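Local coordinates for sortase, SrtB family (Streptococcus pneumoniae PCS8235, PDB 4Y4Q), which probably acts as a cysteine transpeptidase of the sortase B family in forming the type II pilus on the pneumococcal surface, at residues G108-D113 with T125-H130; P69-W74 with P85-K90; L220-F225 with R232-A237. One frame throughout, in Å; residues are numbered along the deposited sequence.

Contact 1: residues G108-D113 with T125-H130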
ATOM      1  N   GLY A 108      -4.759  -8.072 -12.182  1.00 72.68           N
ATOM      2  CA  GLY A 108      -4.518  -8.296 -10.765  1.00 64.51           C
ATOM      3  C   GLY A 108      -5.354  -7.326  -9.948  1.00 52.94           C
ATOM      4  O   GLY A 108      -5.957  -6.416 -10.505  1.00 55.43           O
ATOM      5  N   ALA A 109      -5.406  -7.507  -8.635  1.00 47.93           N
ATOM      6  CA  ALA A 109      -6.176  -6.596  -7.790  1.00 47.35           C
ATOM      7  C   ALA A 109      -5.567  -6.500  -6.400  1.00 45.14           C
ATOM      8  O   ALA A 109      -4.969  -7.458  -5.916  1.00 45.41           O
ATOM      9  CB  ALA A 109      -7.639  -7.035  -7.709  1.00 35.73           C
ATOM     10  N   ILE A 110      -5.731  -5.344  -5.762  1.00 39.02           N
ATOM     11  CA  ILE A 110      -5.141  -5.087  -4.453  1.00 35.08           C
ATOM     12  C   ILE A 110      -6.237  -4.847  -3.424  1.00 33.96           C
ATOM     13  O   ILE A 110      -7.107  -4.006  -3.647  1.00 36.29           O
ATOM     14  CB  ILE A 110      -4.213  -3.874  -4.529  1.00 40.92           C
ATOM     15  CG1 ILE A 110      -2.879  -4.288  -5.147  1.00 42.71           C
ATOM     16  CG2 ILE A 110      -3.951  -3.306  -3.163  1.00 46.83           C
ATOM     17  CD1 ILE A 110      -1.912  -3.149  -5.226  1.00 45.15           C
ATOM     18  N   PHE A 111      -6.205  -5.588  -2.314  1.00 36.35           N
ATOM     19  CA  PHE A 111      -7.292  -5.579  -1.326  1.00 31.79           C
ATOM     20  C   PHE A 111      -6.993  -4.716  -0.103  1.00 31.16           C
ATOM     21  O   PHE A 111      -5.953  -4.879   0.541  1.00 32.59           O
ATOM     22  CB  PHE A 111      -7.546  -6.991  -0.817  1.00 35.92           C
ATOM     23  CG  PHE A 111      -8.138  -7.914  -1.839  1.00 52.97           C
ATOM     24  CD1 PHE A 111      -7.381  -8.377  -2.912  1.00 52.95           C
ATOM     25  CD2 PHE A 111      -9.452  -8.347  -1.713  1.00 62.55           C
ATOM     26  CE1 PHE A 111      -7.929  -9.243  -3.847  1.00 57.59           C
ATOM     27  CE2 PHE A 111     -10.010  -9.217  -2.645  1.00 65.71           C
ATOM     28  CZ  PHE A 111      -9.248  -9.664  -3.714  1.00 63.41           C
ATOM     29  N   LEU A 112      -7.911  -3.818   0.233  1.00 33.44           N
ATOM     30  CA  LEU A 112      -7.799  -3.053   1.467  1.00 28.95           C
ATOM     31  C   LEU A 112      -8.117  -4.004   2.606  1.00 39.58           C
ATOM     32  O   LEU A 112      -8.974  -4.881   2.460  1.00 35.95           O
ATOM     33  CB  LEU A 112      -8.800  -1.899   1.495  1.00 30.60           C
ATOM     34  CG  LEU A 112      -8.450  -0.571   0.826  1.00 36.49           C
ATOM     35  CD1 LEU A 112      -8.075  -0.745  -0.653  1.00 27.29           C
ATOM     36  CD2 LEU A 112      -9.623   0.394   0.965  1.00 33.39           C
ATOM     37  N   ASP A 113      -7.419  -3.849   3.727  1.00 34.05           N
ATOM     38  CA  ASP A 113      -7.751  -4.611   4.927  1.00 34.20           C
ATOM     39  C   ASP A 113      -9.221  -4.358   5.239  1.00 34.47           C
ATOM     40  O   ASP A 113      -9.684  -3.221   5.168  1.00 33.81           O
ATOM     41  CB  ASP A 113      -6.882  -4.146   6.096  1.00 31.08           C
ATOM     42  CG  ASP A 113      -6.913  -5.113   7.266  1.00 49.31           C
ATOM     43  OD1 ASP A 113      -7.954  -5.185   7.981  1.00 35.85           O
ATOM     44  OD2 ASP A 113      -5.887  -5.807   7.465  1.00 33.07           O
ATOM     45  N   THR A 125      -3.606   2.832   6.293  1.00 28.40           N
ATOM     46  CA  THR A 125      -4.426   1.915   5.504  1.00 24.37           C
ATOM     47  C   THR A 125      -3.529   0.838   4.917  1.00 30.88           C
ATOM     48  O   THR A 125      -2.521   1.138   4.251  1.00 29.27           O
ATOM     49  CB  THR A 125      -5.112   2.635   4.332  1.00 30.81           C
ATOM     50  OG1 THR A 125      -5.891   3.742   4.818  1.00 30.91           O
ATOM     51  CG2 THR A 125      -6.015   1.665   3.583  1.00 24.09           C
ATOM     52  N   ILE A 126      -3.892  -0.418   5.148  1.00 21.21           N
ATOM     53  CA  ILE A 126      -3.043  -1.523   4.718  1.00 24.45           C
ATOM     54  C   ILE A 126      -3.699  -2.211   3.529  1.00 26.14           C
ATOM     55  O   ILE A 126      -4.888  -2.567   3.574  1.00 28.63           O
ATOM     56  CB  ILE A 126      -2.804  -2.527   5.862  1.00 27.92           C
ATOM     57  CG1 ILE A 126      -2.239  -1.788   7.081  1.00 26.32           C
ATOM     58  CG2 ILE A 126      -1.873  -3.659   5.419  1.00 20.59           C
ATOM     59  CD1 ILE A 126      -1.971  -2.675   8.267  1.00 30.94           C
ATOM     60  N   ILE A 127      -2.935  -2.359   2.449  1.00 22.36           N
ATOM     61  CA  ILE A 127      -3.469  -2.946   1.223  1.00 22.79           C
ATOM     62  C   ILE A 127      -2.593  -4.125   0.794  1.00 24.12           C
ATOM     63  O   ILE A 127      -1.366  -4.068   0.910  1.00 32.72           O
ATOM     64  CB  ILE A 127      -3.611  -1.883   0.114  1.00 35.12           C
ATOM     65  CG1 ILE A 127      -2.259  -1.339  -0.306  1.00 36.05           C
ATOM     66  CG2 ILE A 127      -4.452  -0.701   0.602  1.00 27.49           C
ATOM     67  CD1 ILE A 127      -2.372  -0.243  -1.353  1.00 37.50           C
ATOM     68  N   TYR A 128      -3.229  -5.190   0.315  1.00 26.29           N
ATOM     69  CA  TYR A 128      -2.557  -6.468   0.110  1.00 33.72           C
ATOM     70  C   TYR A 128      -2.522  -6.874  -1.361  1.00 39.04           C
ATOM     71  O   TYR A 128      -3.519  -6.736  -2.070  1.00 34.98           O
ATOM     72  CB  TYR A 128      -3.282  -7.575   0.896  1.00 30.13           C
ATOM     73  CG  TYR A 128      -3.384  -7.315   2.383  1.00 34.70           C
ATOM     74  CD1 TYR A 128      -2.290  -7.514   3.226  1.00 33.59           C
ATOM     75  CD2 TYR A 128      -4.579  -6.882   2.952  1.00 34.20           C
ATOM     76  CE1 TYR A 128      -2.385  -7.277   4.603  1.00 33.52           C
ATOM     77  CE2 TYR A 128      -4.685  -6.643   4.320  1.00 38.06           C
ATOM     78  CZ  TYR A 128      -3.584  -6.843   5.137  1.00 37.63           C
ATOM     79  OH  TYR A 128      -3.685  -6.611   6.494  1.00 38.06           O
ATOM     80  N   GLY A 129      -1.382  -7.389  -1.814  1.00 39.49           N
ATOM     81  CA  GLY A 129      -1.331  -8.073  -3.094  1.00 44.18           C
ATOM     82  C   GLY A 129      -0.995  -9.538  -2.878  1.00 45.50           C
ATOM     83  O   GLY A 129       0.123  -9.853  -2.471  1.00 48.13           O
ATOM     84  N   HIS A 130      -1.944 -10.432  -3.144  1.00 50.76           N
ATOM     85  CA  HIS A 130      -1.722 -11.862  -2.931  1.00 65.87           C
ATOM     86  C   HIS A 130      -1.075 -12.511  -4.141  1.00 75.71           C
ATOM     87  O   HIS A 130      -1.649 -12.508  -5.226  1.00 88.20           O
ATOM     88  CB  HIS A 130      -3.040 -12.588  -2.639  1.00 71.44           C
ATOM     89  CG  HIS A 130      -3.871 -11.943  -1.572  1.00 78.62           C
ATOM     90  ND1 HIS A 130      -3.417 -11.749  -0.285  1.00 80.08           N
ATOM     91  CD2 HIS A 130      -5.139 -11.466  -1.601  1.00 84.34           C
ATOM     92  CE1 HIS A 130      -4.366 -11.169   0.432  1.00 82.02           C
ATOM     93  NE2 HIS A 130      -5.420 -10.987  -0.344  1.00 86.29           N
TER
HETATM   94  O   HOH W   1      -4.299  -9.753  -4.411  1.00 48.91           O
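The phenol of Y128 meets the carboxylate of D113 at its ring edge. The contact is an antiparallel beta hairpin in the sortase barrel, made by strands 110-112 and 124-129. D113 OD2 lies near the Y128 ring plane and takes the bond from Y128 OH, at 2.5 Å, through the lone pair directed away from OD1. The carboxylate plane is turned 46° from the ring. F111 O approaches the same ring obliquely. The F111 ring has Y128 O at its edge, near its plane. It also meets the H130 imidazole at a slant, with centroids 5.4 Å apart and planes at 42°; H130 is poorly ordered.

F111 and Y128 form the hydrogen-bonded pair: F111 N to Y128 O is 2.9 Å, and Y128 N to F111 O is 2.8 Å. D113 N continues the ladder to I126 O. L112 and I127 form the non-hydrogen-bonded pair on the opposite face of the sheet. There I127 CG2 touches L112 CD1 at 3.8 Å, while I127 CB meets I110 CG2 at 3.6 Å.

With CG anti to the backbone N (chi1 -165°), the D113 carboxylate comes to the edge of the Y128 ring. Its other oxygen, OD1, forms a salt bridge with R115, so both carboxylate oxygens are held. At the far end of the hairpin one water spans the strands: it donates to A109 O and accepts from H130 N, each at 2.8 Å.

Contact 2: residues P69-W74 with P85-K90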
ATOM      1  N   PRO A  69     -18.305  -2.762 -10.234  1.00 51.15           N
ATOM      2  CA  PRO A  69     -18.765  -2.016  -9.055  1.00 50.68           C
ATOM      3  C   PRO A  69     -17.956  -2.331  -7.800  1.00 54.43           C
ATOM      4  O   PRO A  69     -17.992  -1.563  -6.843  1.00 59.56           O
ATOM      5  CB  PRO A  69     -20.216  -2.487  -8.881  1.00 54.38           C
ATOM      6  CG  PRO A  69     -20.591  -3.128 -10.182  1.00 56.76           C
ATOM      7  CD  PRO A  69     -19.323  -3.717 -10.709  1.00 54.74           C
ATOM      8  N   GLU A  70     -17.242  -3.450  -7.804  1.00 47.84           N
ATOM      9  CA  GLU A  70     -16.389  -3.808  -6.677  1.00 48.19           C
ATOM     10  C   GLU A  70     -15.087  -3.001  -6.685  1.00 46.08           C
ATOM     11  O   GLU A  70     -14.324  -3.022  -5.718  1.00 44.03           O
ATOM     12  CB  GLU A  70     -16.098  -5.312  -6.676  1.00 57.81           C
ATOM     13  CG  GLU A  70     -15.211  -5.801  -7.830  1.00 69.74           C
ATOM     14  CD  GLU A  70     -15.991  -6.126  -9.096  1.00 80.43           C
ATOM     15  OE1 GLU A  70     -17.191  -5.790  -9.166  1.00 82.18           O
ATOM     16  OE2 GLU A  70     -15.399  -6.724 -10.025  1.00 86.37           O
ATOM     17  N   VAL A  71     -14.825  -2.271  -7.763  1.00 44.54           N
ATOM     18  CA  VAL A  71     -13.596  -1.475  -7.810  1.00 42.15           C
ATOM     19  C   VAL A  71     -13.792  -0.122  -7.134  1.00 42.61           C
ATOM     20  O   VAL A  71     -14.543   0.718  -7.631  1.00 42.44           O
ATOM     21  CB  VAL A  71     -13.125  -1.245  -9.241  1.00 42.92           C
ATOM     22  CG1 VAL A  71     -11.902  -0.347  -9.237  1.00 36.83           C
ATOM     23  CG2 VAL A  71     -12.823  -2.579  -9.912  1.00 40.21           C
ATOM     24  N   LEU A  72     -13.120   0.098  -6.008  1.00 40.40           N
ATOM     25  CA  LEU A  72     -13.306   1.347  -5.275  1.00 43.88           C
ATOM     26  C   LEU A  72     -12.239   2.387  -5.599  1.00 42.20           C
ATOM     27  O   LEU A  72     -12.378   3.557  -5.245  1.00 45.50           O
ATOM     28  CB  LEU A  72     -13.378   1.095  -3.764  1.00 50.03           C
ATOM     29  CG  LEU A  72     -12.154   0.498  -3.086  1.00 51.81           C
ATOM     30  CD1 LEU A  72     -11.178   1.584  -2.665  1.00 48.07           C
ATOM     31  CD2 LEU A  72     -12.578  -0.347  -1.888  1.00 55.14           C
ATOM     32  N   GLY A  73     -11.171   1.970  -6.265  1.00 42.91           N
ATOM     33  CA  GLY A  73     -10.165   2.928  -6.683  1.00 38.80           C
ATOM     34  C   GLY A  73      -9.066   2.313  -7.516  1.00 33.65           C
ATOM     35  O   GLY A  73      -9.230   1.225  -8.077  1.00 35.64           O
ATOM     36  N   TRP A  74      -7.935   3.004  -7.584  1.00 36.01           N
ATOM     37  CA  TRP A  74      -6.835   2.576  -8.439  1.00 37.79           C
ATOM     38  C   TRP A  74      -5.526   3.142  -7.905  1.00 32.61           C
ATOM     39  O   TRP A  74      -5.498   4.271  -7.398  1.00 30.13           O
ATOM     40  CB  TRP A  74      -7.066   3.054  -9.877  1.00 33.76           C
ATOM     41  CG  TRP A  74      -6.232   2.331 -10.871  1.00 35.45           C
ATOM     42  CD1 TRP A  74      -4.915   2.546 -11.145  1.00 31.08           C
ATOM     43  CD2 TRP A  74      -6.655   1.255 -11.727  1.00 36.25           C
ATOM     44  NE1 TRP A  74      -4.491   1.676 -12.128  1.00 38.47           N
ATOM     45  CE2 TRP A  74      -5.540   0.873 -12.499  1.00 38.36           C
ATOM     46  CE3 TRP A  74      -7.869   0.586 -11.918  1.00 38.40           C
ATOM     47  CZ2 TRP A  74      -5.603  -0.154 -13.458  1.00 43.55           C
ATOM     48  CZ3 TRP A  74      -7.933  -0.434 -12.862  1.00 44.77           C
ATOM     49  CH2 TRP A  74      -6.806  -0.793 -13.624  1.00 42.94           C
ATOM     50  N   PRO A  85      -6.272  -2.021  -9.813  1.00 33.10           N
ATOM     51  CA  PRO A  85      -7.533  -1.605  -9.194  1.00 33.20           C
ATOM     52  C   PRO A  85      -7.466  -1.915  -7.717  1.00 33.12           C
ATOM     53  O   PRO A  85      -6.795  -2.878  -7.332  1.00 33.45           O
ATOM     54  CB  PRO A  85      -8.565  -2.520  -9.851  1.00 34.10           C
ATOM     55  CG  PRO A  85      -7.790  -3.735 -10.279  1.00 34.57           C
ATOM     56  CD  PRO A  85      -6.430  -3.211 -10.666  1.00 33.19           C
ATOM     57  N   LEU A  86      -8.143  -1.110  -6.907  1.00 30.13           N
ATOM     58  CA  LEU A  86      -8.254  -1.364  -5.481  1.00 29.46           C
ATOM     59  C   LEU A  86      -9.632  -1.936  -5.191  1.00 32.92           C
ATOM     60  O   LEU A  86     -10.638  -1.461  -5.726  1.00 35.21           O
ATOM     61  CB  LEU A  86      -8.082  -0.062  -4.706  1.00 32.28           C
ATOM     62  CG  LEU A  86      -6.734   0.611  -4.881  1.00 31.84           C
ATOM     63  CD1 LEU A  86      -6.699   1.928  -4.133  1.00 30.00           C
ATOM     64  CD2 LEU A  86      -5.646  -0.329  -4.402  1.00 37.63           C
ATOM     65  N   VAL A  87      -9.672  -2.956  -4.346  1.00 34.83           N
ATOM     66  CA  VAL A  87     -10.904  -3.655  -4.014  1.00 34.47           C
ATOM     67  C   VAL A  87     -10.902  -3.877  -2.490  1.00 44.47           C
ATOM     68  O   VAL A  87      -9.849  -3.763  -1.849  1.00 42.21           O
ATOM     69  CB  VAL A  87     -10.976  -4.969  -4.843  1.00 47.26           C
ATOM     70  CG1 VAL A  87     -11.881  -5.996  -4.226  1.00 50.87           C
ATOM     71  CG2 VAL A  87     -11.420  -4.666  -6.281  1.00 48.41           C
ATOM     72  N   GLN A  88     -12.067  -4.116  -1.894  1.00 46.20           N
ATOM     73  CA  GLN A  88     -12.140  -4.516  -0.490  1.00 48.15           C
ATOM     74  C   GLN A  88     -13.154  -5.631  -0.326  1.00 58.57           C
ATOM     75  O   GLN A  88     -14.266  -5.547  -0.845  1.00 63.48           O
ATOM     76  CB  GLN A  88     -12.521  -3.338   0.412  1.00 44.35           C
ATOM     77  CG  GLN A  88     -12.555  -3.701   1.906  1.00 41.26           C
ATOM     78  CD  GLN A  88     -12.840  -2.506   2.791  1.00 43.86           C
ATOM     79  OE1 GLN A  88     -13.818  -1.786   2.584  1.00 51.51           O
ATOM     80  NE2 GLN A  88     -11.985  -2.287   3.792  1.00 40.03           N
ATOM     81  N   ALA A  89     -12.780  -6.680   0.394  1.00 66.94           N
ATOM     82  CA  ALA A  89     -13.729  -7.748   0.700  1.00 74.16           C
ATOM     83  C   ALA A  89     -14.145  -7.695   2.164  1.00 82.97           C
ATOM     84  O   ALA A  89     -13.618  -6.896   2.940  1.00 79.44           O
ATOM     85  CB  ALA A  89     -13.126  -9.101   0.376  1.00 73.17           C
ATOM     86  N   LYS A  90     -15.105  -8.537   2.532  1.00 97.10           N
ATOM     87  CA  LYS A  90     -15.328  -8.844   3.936  1.00104.85           C
ATOM     88  C   LYS A  90     -14.474 -10.057   4.248  1.00110.81           C
ATOM     89  O   LYS A  90     -14.237 -10.888   3.368  1.00114.35           O
ATOM     90  CB  LYS A  90     -16.780  -9.214   4.204  1.00113.39           C
ATOM     91  CG  LYS A  90     -17.812  -8.183   3.824  1.00119.62           C
ATOM     92  CD  LYS A  90     -19.177  -8.670   4.300  1.00128.13           C
ATOM     93  CE  LYS A  90     -20.323  -7.884   3.694  1.00129.47           C
ATOM     94  NZ  LYS A  90     -21.630  -8.376   4.216  1.00133.11           N
TER
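W74 lays its indole against P85 by setting CG anti to the backbone N (chi1 -163°) and turning the ring at chi2 of -79°. P85 CD sits over the face of the six-membered ring, 4.0 Å from its centroid, in a CH-pi contact. P85 CB reaches W74 CZ3 at 3.7 Å. L72 takes the rarer first torsion, with CG between the backbone N and the carbonyl carbon (chi1 62°). Its two methyls then divide their contacts: CD1 meets L86 CB at 4.1 Å, and CD2 meets Q88 CB at 3.8 Å.

The backbone forms a classic beta bulge, with L72 and G73 both facing L86. L72 N donates to L86 O at 2.9 Å. L86 N donates almost straight to G73 O at 2.8 Å, yet it approaches from above the carbonyl plane. V71 CG1 adds an apolar touch on P85 CB.

The polar ends point to other partners: W74 NE1 bonds to D83 OD1, and Q88 NE2 bonds to the carbonyl oxygens of D113 and N116. Helix 64-67 packs on V71 and W74 through L64. Strand 110-112 borders the other edge of strand 83-88, and strand 155-160 pairs with strand 73-77.

Contact 3: residues L220-F225 with R232-A237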
ATOM      1  N   LEU A 220       0.192   1.236   3.535  1.00 25.19           N
ATOM      2  CA  LEU A 220       1.166   0.152   3.527  1.00 24.50           C
ATOM      3  C   LEU A 220       0.767  -0.833   2.449  1.00 27.94           C
ATOM      4  O   LEU A 220      -0.314  -1.439   2.504  1.00 27.27           O
ATOM      5  CB  LEU A 220       1.242  -0.573   4.873  1.00 23.86           C
ATOM      6  CG  LEU A 220       1.934   0.119   6.054  1.00 28.76           C
ATOM      7  CD1 LEU A 220       1.078   1.250   6.594  1.00 28.49           C
ATOM      8  CD2 LEU A 220       2.219  -0.871   7.158  1.00 27.87           C
ATOM      9  N   LEU A 221       1.628  -0.993   1.457  1.00 23.34           N
ATOM     10  CA  LEU A 221       1.338  -1.955   0.401  1.00 28.89           C
ATOM     11  C   LEU A 221       2.193  -3.184   0.658  1.00 26.55           C
ATOM     12  O   LEU A 221       3.427  -3.110   0.651  1.00 30.71           O
ATOM     13  CB  LEU A 221       1.627  -1.356  -0.979  1.00 25.43           C
ATOM     14  CG  LEU A 221       1.674  -2.327  -2.170  1.00 33.25           C
ATOM     15  CD1 LEU A 221       0.375  -3.085  -2.326  1.00 29.31           C
ATOM     16  CD2 LEU A 221       2.005  -1.572  -3.459  1.00 32.96           C
ATOM     17  N   SER A 222       1.534  -4.319   0.860  1.00 24.58           N
ATOM     18  CA  SER A 222       2.207  -5.512   1.362  1.00 25.93           C
ATOM     19  C   SER A 222       2.038  -6.691   0.415  1.00 27.72           C
ATOM     20  O   SER A 222       0.932  -6.949  -0.067  1.00 30.52           O
ATOM     21  CB  SER A 222       1.608  -5.865   2.739  1.00 23.16           C
ATOM     22  OG  SER A 222       1.997  -7.162   3.182  1.00 25.46           O
ATOM     23  N   THR A 223       3.114  -7.433   0.177  1.00 27.81           N
ATOM     24  CA  THR A 223       3.038  -8.598  -0.697  1.00 42.80           C
ATOM     25  C   THR A 223       3.951  -9.738  -0.250  1.00 43.90           C
ATOM     26  O   THR A 223       4.809  -9.554   0.620  1.00 41.76           O
ATOM     27  CB  THR A 223       3.389  -8.240  -2.146  1.00 48.03           C
ATOM     28  OG1 THR A 223       2.940  -9.290  -3.012  1.00 58.24           O
ATOM     29  CG2 THR A 223       4.889  -8.082  -2.292  1.00 40.25           C
ATOM     30  N   CYS A 224       3.776 -10.907  -0.868  1.00 42.54           N
ATOM     31  CA  CYS A 224       4.495 -12.106  -0.459  1.00 50.70           C
ATOM     32  C   CYS A 224       6.012 -12.007  -0.679  1.00 61.72           C
ATOM     33  O   CYS A 224       6.472 -11.506  -1.711  1.00 57.08           O
ATOM     34  CB  CYS A 224       3.942 -13.336  -1.186  1.00 53.06           C
ATOM     35  SG  CYS A 224       2.277 -13.823  -0.691  1.00 64.12           S
ATOM     36  N   PHE A 225       6.779 -12.464   0.315  1.00 71.80           N
ATOM     37  CA  PHE A 225       8.227 -12.646   0.169  1.00 75.48           C
ATOM     38  C   PHE A 225       8.491 -14.139  -0.020  1.00 73.49           C
ATOM     39  O   PHE A 225       8.350 -14.940   0.909  1.00 70.45           O
ATOM     40  CB  PHE A 225       8.986 -12.107   1.392  1.00 78.82           C
ATOM     41  CG  PHE A 225      10.480 -11.997   1.196  1.00 84.05           C
ATOM     42  CD1 PHE A 225      11.075 -12.331  -0.019  1.00 87.86           C
ATOM     43  CD2 PHE A 225      11.294 -11.559   2.233  1.00 85.01           C
ATOM     44  CE1 PHE A 225      12.446 -12.222  -0.198  1.00 89.95           C
ATOM     45  CE2 PHE A 225      12.671 -11.454   2.062  1.00 88.65           C
ATOM     46  CZ  PHE A 225      13.246 -11.787   0.844  1.00 89.58           C
ATOM     47  N   ARG A 232       7.087 -11.167   4.257  1.00 39.58           N
ATOM     48  CA  ARG A 232       6.373 -10.211   3.430  1.00 37.98           C
ATOM     49  C   ARG A 232       7.214  -8.978   3.065  1.00 37.87           C
ATOM     50  O   ARG A 232       8.089  -8.592   3.792  1.00 33.52           O
ATOM     51  CB  ARG A 232       5.105  -9.739   4.130  1.00 34.92           C
ATOM     52  CG  ARG A 232       4.094 -10.798   4.464  1.00 39.53           C
ATOM     53  CD  ARG A 232       3.420 -11.393   3.261  1.00 42.35           C
ATOM     54  NE  ARG A 232       2.357 -12.321   3.613  1.00 46.08           N
ATOM     55  CZ  ARG A 232       2.504 -13.623   3.806  1.00 46.79           C
ATOM     56  NH1 ARG A 232       3.681 -14.192   3.710  1.00 48.28           N
ATOM     57  NH2 ARG A 232       1.460 -14.356   4.100  1.00 48.30           N
ATOM     58  N   HIS A 233       6.886  -8.355   1.941  1.00 31.76           N
ATOM     59  CA  HIS A 233       7.536  -7.114   1.518  1.00 31.78           C
ATOM     60  C   HIS A 233       6.532  -5.978   1.649  1.00 30.94           C
ATOM     61  O   HIS A 233       5.372  -6.147   1.263  1.00 30.62           O
ATOM     62  CB  HIS A 233       7.911  -7.195   0.038  1.00 35.56           C
ATOM     63  CG  HIS A 233       9.107  -8.039  -0.257  1.00 48.13           C
ATOM     64  ND1 HIS A 233      10.343  -7.809   0.311  1.00 50.50           N
ATOM     65  CD2 HIS A 233       9.269  -9.082  -1.103  1.00 57.27           C
ATOM     66  CE1 HIS A 233      11.210  -8.685  -0.162  1.00 53.40           C
ATOM     67  NE2 HIS A 233      10.585  -9.467  -1.021  1.00 61.17           N
ATOM     68  N   ILE A 234       6.960  -4.821   2.162  1.00 24.14           N
ATOM     69  CA  ILE A 234       6.069  -3.671   2.266  1.00 21.34           C
ATOM     70  C   ILE A 234       6.720  -2.389   1.753  1.00 23.85           C
ATOM     71  O   ILE A 234       7.882  -2.110   2.082  1.00 28.76           O
ATOM     72  CB  ILE A 234       5.626  -3.452   3.730  1.00 26.48           C
ATOM     73  CG1 ILE A 234       4.852  -4.667   4.263  1.00 26.90           C
ATOM     74  CG2 ILE A 234       4.787  -2.173   3.875  1.00 23.64           C
ATOM     75  CD1 ILE A 234       4.592  -4.600   5.754  1.00 24.75           C
ATOM     76  N   VAL A 235       6.003  -1.620   0.927  1.00 24.00           N
ATOM     77  CA  VAL A 235       6.398  -0.227   0.692  1.00 25.63           C
ATOM     78  C   VAL A 235       5.377   0.675   1.355  1.00 27.63           C
ATOM     79  O   VAL A 235       4.186   0.368   1.365  1.00 33.95           O
ATOM     80  CB  VAL A 235       6.595   0.178  -0.814  1.00 28.49           C
ATOM     81  CG1 VAL A 235       7.743  -0.568  -1.422  1.00 29.12           C
ATOM     82  CG2 VAL A 235       5.342  -0.025  -1.620  1.00 28.57           C
ATOM     83  N   VAL A 236       5.841   1.771   1.944  1.00 27.38           N
ATOM     84  CA  VAL A 236       4.929   2.685   2.628  1.00 25.12           C
ATOM     85  C   VAL A 236       4.954   4.057   1.967  1.00 21.79           C
ATOM     86  O   VAL A 236       6.022   4.602   1.672  1.00 25.50           O
ATOM     87  CB  VAL A 236       5.279   2.839   4.116  1.00 25.42           C
ATOM     88  CG1 VAL A 236       4.091   3.420   4.865  1.00 23.13           C
ATOM     89  CG2 VAL A 236       5.643   1.490   4.715  1.00 24.01           C
ATOM     90  N   ALA A 237       3.775   4.616   1.749  1.00 27.93           N
ATOM     91  CA  ALA A 237       3.651   5.888   1.053  1.00 25.56           C
ATOM     92  C   ALA A 237       2.769   6.854   1.829  1.00 32.12           C
ATOM     93  O   ALA A 237       1.784   6.436   2.471  1.00 25.10           O
ATOM     94  CB  ALA A 237       3.065   5.661  -0.309  1.00 19.70           C
TER
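L221 and V235 anchor the tight part of this antiparallel hairpin, which joins strands 218-225 and 231-240. L221 N to V235 O is nearly straight at 2.9 Å, and V235 N returns to L221 O. T223 and H233 repeat the pattern, with H233 N to T223 O at 2.7 Å. Two hydrogen-bonded pairs thus flank the S222-I234 pair, where S222 CB rests on I234 CG1 at 3.8 Å.

Side chains in this part are buried on both faces. On one, L221 and V235 lie side by side, with CB of L221 4.0 Å from CG2 of V235. On the other, L220 and V236 run alongside each other in the same direction. L220 CB also touches I234 CG2. S222 OG stands anti to its own amide nitrogen (chi1 168°) and bonds to Y183 OH. T223 OG1 bonds to G129 O, while its CG2 packs on H233 CB.

The 224-225 end is less regular and partly exposed. C224 and R232 are paired, but their side chains diverge. R232 bends at chi2, bringing CD to 3.5 Å from T223 O. F225 lies obliquely over H233, with planes at 37° and centroids 4.0 Å apart. F225 is poorly ordered, so the finer detail of this overlap is doubtful. L221-S222-T223-C224 matches the LXTC end of the sortase TLXTC signature, with L220 in place of the threonine. C224 is thus probably the nucleophilic cysteine, and R232 probably matches the family's active-site arginine.

Strand 124-129 pairs in parallel with the other edge of strand 218-225. Strand 163-176 pairs with strand 231-240, its E174 touching F225 and H233. Helix 139-143 covers T223 and H233 through V141.

Along the chain the order is contact 2, contact 1, contact 3, and each hairpin closes before the next opens. All three belong to one mixed, curled sheet, consistent with the sortase beta barrel. Contact 1 lies between the others: its centre is about 9 Å from that of contact 2 and about 10 Å from that of contact 3. Strands 83-88 and 110-112 join it to contact 2, with L112 N 2.8 Å from V87 O. Strands 124-129 and 218-225 join it to contact 3. Contacts 2 and 3, with centres about 18 Å apart, do not touch. Contacts 1 and 3 bring the ends bearing H130, C224 and R232 to neighbouring strands, probably the active-site region.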